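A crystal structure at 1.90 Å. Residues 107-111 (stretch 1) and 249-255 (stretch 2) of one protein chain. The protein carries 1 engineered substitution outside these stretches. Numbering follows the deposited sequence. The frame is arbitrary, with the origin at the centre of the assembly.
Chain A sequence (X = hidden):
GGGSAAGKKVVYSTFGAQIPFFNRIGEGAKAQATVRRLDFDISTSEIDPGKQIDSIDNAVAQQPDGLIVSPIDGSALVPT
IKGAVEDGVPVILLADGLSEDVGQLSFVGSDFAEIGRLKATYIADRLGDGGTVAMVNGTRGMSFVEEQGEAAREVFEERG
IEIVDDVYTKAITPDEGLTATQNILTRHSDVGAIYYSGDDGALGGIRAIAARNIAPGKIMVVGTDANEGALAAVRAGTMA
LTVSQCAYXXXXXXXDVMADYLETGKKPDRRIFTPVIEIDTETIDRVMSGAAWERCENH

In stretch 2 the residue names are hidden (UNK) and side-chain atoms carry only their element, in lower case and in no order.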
# COMPACT_ATOMS: atom_id res chain seq x y z
N PHE A 107 8.44 -8.63 8.07
CA PHE A 107 7.31 -8.00 7.42
C PHE A 107 7.86 -6.84 6.60
O PHE A 107 8.39 -5.89 7.12
CB PHE A 107 6.30 -7.56 8.45
CG PHE A 107 5.17 -6.74 7.90
CD1 PHE A 107 4.77 -6.82 6.57
CD2 PHE A 107 4.48 -5.91 8.74
CE1 PHE A 107 3.75 -6.00 6.09
CE2 PHE A 107 3.45 -5.12 8.28
CZ PHE A 107 3.06 -5.17 6.95
N VAL A 108 7.85 -7.01 5.29
CA VAL A 108 8.35 -6.08 4.31
C VAL A 108 7.12 -5.37 3.74
O VAL A 108 6.20 -6.03 3.20
CB VAL A 108 9.11 -6.81 3.18
CG1 VAL A 108 9.45 -5.92 2.02
CG2 VAL A 108 10.40 -7.40 3.69
N GLY A 109 7.10 -4.04 3.84
CA GLY A 109 5.99 -3.31 3.26
C GLY A 109 5.92 -1.87 3.78
O GLY A 109 6.75 -1.42 4.57
N SER A 110 5.04 -1.09 3.16
CA SER A 110 5.02 0.35 3.44
C SER A 110 4.71 0.62 4.90
O SER A 110 4.06 -0.16 5.55
CB SER A 110 3.93 1.09 2.60
OG SER A 110 4.09 0.86 1.26
N ASP A 111 5.17 1.78 5.35
CA ASP A 111 4.80 2.36 6.63
C ASP A 111 3.58 3.25 6.40
O ASP A 111 3.71 4.39 5.90
CB ASP A 111 5.97 3.23 7.08
CG ASP A 111 5.71 3.92 8.43
OD1 ASP A 111 4.61 3.81 8.99
OD2 ASP A 111 6.66 4.59 8.90
N UNK A 249 9.35 -2.53 -6.37
CA UNK A 249 10.43 -2.56 -5.43
C UNK A 249 10.18 -3.46 -4.23
O UNK A 249 11.13 -4.08 -3.71
o UNK A 249 13.80 0.62 -3.91
c UNK A 249 12.11 -0.97 -4.40
o UNK A 249 11.93 1.50 -4.74
c UNK A 249 10.72 -1.15 -4.98
c UNK A 249 12.62 0.49 -4.34
N UNK A 250 8.94 -3.48 -3.72
CA UNK A 250 8.62 -4.33 -2.64
C UNK A 250 9.02 -5.79 -2.96
O UNK A 250 9.56 -6.52 -2.11
c UNK A 250 6.73 -2.93 -1.67
n UNK A 250 4.61 -2.09 -0.87
c UNK A 250 5.48 -3.05 -0.79
o UNK A 250 5.34 -4.00 -0.06
c UNK A 250 7.15 -4.27 -2.27
N UNK A 251 8.64 -6.21 -4.15
CA UNK A 251 8.89 -7.60 -4.60
C UNK A 251 10.36 -7.92 -4.66
O UNK A 251 10.76 -8.96 -4.18
N UNK A 252 11.16 -6.97 -5.14
CA UNK A 252 12.61 -7.13 -5.20
C UNK A 252 13.24 -7.21 -3.82
O UNK A 252 14.10 -8.02 -3.54
N UNK A 253 12.79 -6.35 -2.94
CA UNK A 253 13.33 -6.28 -1.60
C UNK A 253 13.01 -7.56 -0.85
O UNK A 253 13.91 -8.11 -0.16
c UNK A 253 12.79 -2.48 -0.85
c UNK A 253 13.48 -3.77 -1.35
c UNK A 253 12.80 -5.02 -0.85
c UNK A 253 13.07 -5.11 0.65
N UNK A 254 11.79 -8.04 -0.92
CA UNK A 254 11.45 -9.29 -0.25
C UNK A 254 12.33 -10.45 -0.71
O UNK A 254 12.81 -11.25 0.14
c UNK A 254 9.97 -9.65 -0.45
N UNK A 255 12.59 -10.52 -2.00
CA UNK A 255 13.47 -11.56 -2.54
C UNK A 255 14.90 -11.37 -2.01
O UNK A 255 15.50 -12.29 -1.63
c UNK A 255 11.86 -13.54 -4.09
c UNK A 255 13.49 -11.62 -4.09
c UNK A 255 12.22 -12.20 -4.67
c UNK A 255 14.65 -12.47 -4.62
O HOH W 1 2.85 -2.12 1.45

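Position 249 carries five side-chain atoms, three carbons and two oxygens. The carbons run in an unbranched chain, and the third holds both oxygens. That is a carboxylate at the end of two methylenes, so the residue is Glu 249. Its side chain is out of reach of stretch 1 and takes no part in the contact. Its backbone O accepts a hydrogen bond from the backbone N of position 253, at 2.9 Å, as expected one helical turn on.

Position 250 also has three carbons in a row, but the third carries one oxygen and one nitrogen. This is a primary amide, and the residue is Gln 250. Its CA-to-CB bond points sideways, yet the end of the side chain comes nearer to stretch 1. With chi1 in m and chi2 in t, the chain brings its amide up to Gly 109 and Ser 110. Gln 250 OE1 lies 3.5 Å from Gly 109 CA and 3.9 Å from Val 108 O. Gln 250 NE2 is 3.7 Å from Ser 110 OG, and no direct hydrogen bond joins the two stretches here. Water 1 makes the link instead. It accepts from Gln 250 NE2 at 2.9 Å and from Ser 110 N at 3.0 Å.

Position 251 has no side-chain atoms and is Gly 251. A CB here would point away from stretch 1. Its backbone O receives a hydrogen bond from the backbone N of position 255, at 3.2 Å.

Position 252 likewise shows backbone atoms alone, which makes it Gly 252. It does not touch stretch 1. There is room for a CB, so crowding does not account for the glycine.

Position 253 has four side-chain carbons. They fork at the first, and one arm is two carbons long. This is the beta-branched pattern of Ile 253. Its CA-to-CB bond points toward stretch 1. The short arm, Ile 253 CG2, meets Val 108 CG1 at 4.0 Å, an apolar contact.

Position 254 has one side-chain carbon, so it is Ala 254. Its CB points sideways. Val 108 lies near the helix backbone here, with Val 108 CG1 4.3 Å from Ala 254 N. Ala 254 N donates a helical hydrogen bond to Gln 250 O at 2.9 Å.

Position 255 repeats the four-carbon fork with one longer arm and is Ile 255. It is buried, but its side chain is out of reach of stretch 1, so it packs elsewhere in the structure.

The helix runs nearly antiparallel to the strand, at 155°, with the axes 8.5 Å apart at closest approach. The contact is small, burying 207 Å² over both sides. Val 108 points toward the helix and packs against Ile 253 and Ala 254. Gln 250 brings its amide up to Gly 109, whose backbone angles by themselves call for glycine. A CB on Gly 109 would also be crowded by Phe 107 CE1, at 3.3 Å. Apolar packing and one bridging water thus join the two segments.

Stretch 2, residues 249-255: EQGGIAI
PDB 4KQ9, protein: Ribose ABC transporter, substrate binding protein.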